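Putative efflux transporter (Bacteroides eggerthii, PDB 4L8J) is probably the periplasmic adaptor (membrane-fusion) subunit of a bacterial efflux pump. Local coordinates at residues Ser71-Tyr74 against Ala75-Ala79. Sequence-based numbering, arbitrary orientation.
Sequences SLQY and AADKA
Helix 68-95 pairs with helix 102-127 in the helical hairpin characteristic of HlyD-family adaptors, and Gln73 and Asp77 meet one turn apart near its start. Four backbone i to i+4 hydrogen bonds join 71-74 to 75-79. Among them, Asp77 N reaches Gln73 O at 2.8 Å, and Lys78 N reaches Tyr74 O at 2.7 Å. A side-chain bond doubles the Gln73-Asp77 step: Gln73 NE2 donates to Asp77 OD1 at 2.9 Å. The chain of Gln73 bends at chi2 (62°), which carries its amide forward along the helix toward Asp77. The acceptor lies in the amide plane, but NE2 meets OD1 from above the carboxylate plane, and the two planes are 41° apart. With an alanine at Asp77, the Gln73 amide is likely to lose this acceptor and be free to turn. Tyr74 and Lys78 meet through carbon, with Tyr74 CE1 4.0 Å from Lys78 CD. Both also touch the second helix, where Tyr74 OH is hydrogen-bonded to Tyr119 OH. Lys78 NZ turns to Glu82 in a salt bridge. The Gln73-Asp77 bond thus ties successive turns of one helix, and Tyr74 contributes a polar link to the second helix, which Asp77 also touches at Ser122.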
loop_
_atom_site.group_PDB
_atom_site.type_symbol
_atom_site.label_atom_id
_atom_site.label_comp_id
_atom_site.label_asym_id
_atom_site.label_seq_id
_atom_site.Cartn_x
_atom_site.Cartn_y
_atom_site.Cartn_z
ATOM N N SER A 71 68.116 47.442 -2.580
ATOM C CA SER A 71 69.279 46.593 -2.852
ATOM C C SER A 71 70.560 47.172 -2.224
ATOM O O SER A 71 71.379 46.405 -1.705
ATOM C CB SER A 71 69.468 46.407 -4.355
ATOM O OG SER A 71 70.531 45.513 -4.641
ATOM N N LEU A 72 70.713 48.518 -2.260
ATOM C CA LEU A 72 71.855 49.235 -1.680
ATOM C C LEU A 72 71.845 49.097 -0.159
ATOM O O LEU A 72 72.878 48.758 0.407
ATOM C CB LEU A 72 71.866 50.713 -2.089
ATOM C CG LEU A 72 72.382 50.987 -3.498
ATOM C CD1 LEU A 72 71.629 52.135 -4.150
ATOM C CD2 LEU A 72 73.875 51.250 -3.497
ATOM N N GLN A 73 70.674 49.305 0.486
ATOM C CA GLN A 73 70.509 49.146 1.927
ATOM C C GLN A 73 70.779 47.696 2.345
ATOM O O GLN A 73 71.473 47.481 3.325
ATOM C CB GLN A 73 69.110 49.587 2.383
ATOM C CG GLN A 73 68.988 49.773 3.900
ATOM C CD GLN A 73 69.922 50.853 4.401
ATOM O OE1 GLN A 73 69.826 52.026 4.020
ATOM N NE2 GLN A 73 70.884 50.462 5.221
ATOM N N TYR A 74 70.282 46.723 1.566
ATOM C CA TYR A 74 70.467 45.290 1.800
ATOM C C TYR A 74 71.976 44.938 1.888
ATOM O O TYR A 74 72.390 44.353 2.893
ATOM C CB TYR A 74 69.743 44.454 0.711
ATOM C CG TYR A 74 69.958 42.959 0.833
ATOM C CD1 TYR A 74 71.052 42.339 0.233
ATOM C CD2 TYR A 74 69.069 42.163 1.547
ATOM C CE1 TYR A 74 71.282 40.972 0.381
ATOM C CE2 TYR A 74 69.267 40.789 1.670
ATOM C CZ TYR A 74 70.381 40.199 1.095
ATOM O OH TYR A 74 70.572 38.844 1.220
ATOM N N ALA A 75 72.776 45.297 0.843
ATOM C CA ALA A 75 74.212 45.029 0.765
ATOM C C ALA A 75 75.002 45.704 1.905
ATOM O O ALA A 75 76.015 45.151 2.344
ATOM C CB ALA A 75 74.770 45.483 -0.587
ATOM N N ALA A 76 74.557 46.894 2.358
ATOM C CA ALA A 76 75.179 47.618 3.471
ATOM C C ALA A 76 74.816 46.946 4.801
ATOM O O ALA A 76 75.672 46.784 5.666
ATOM C CB ALA A 76 74.728 49.075 3.467
ATOM N N ASP A 77 73.551 46.530 4.959
ATOM C CA ASP A 77 73.092 45.856 6.173
ATOM C C ASP A 77 73.709 44.451 6.249
ATOM O O ASP A 77 74.058 44.003 7.341
ATOM C CB ASP A 77 71.549 45.818 6.233
ATOM C CG ASP A 77 70.895 47.173 6.484
ATOM O OD1 ASP A 77 71.611 48.121 6.839
ATOM O OD2 ASP A 77 69.654 47.254 6.414
ATOM N N LYS A 78 73.900 43.794 5.090
ATOM C CA LYS A 78 74.531 42.471 4.979
ATOM C C LYS A 78 75.968 42.533 5.488
ATOM O O LYS A 78 76.335 41.733 6.353
ATOM C CB LYS A 78 74.498 41.941 3.529
ATOM C CG LYS A 78 75.037 40.515 3.372
ATOM C CD LYS A 78 74.850 39.995 1.946
ATOM C CE LYS A 78 75.290 38.560 1.782
ATOM N NZ LYS A 78 76.769 38.425 1.713
ATOM N N ALA A 79 76.767 43.488 4.962
ATOM C CA ALA A 79 78.155 43.701 5.366
ATOM C C ALA A 79 78.230 44.028 6.881
ATOM O O ALA A 79 78.985 43.368 7.592
ATOM C CB ALA A 79 78.779 44.814 4.540
#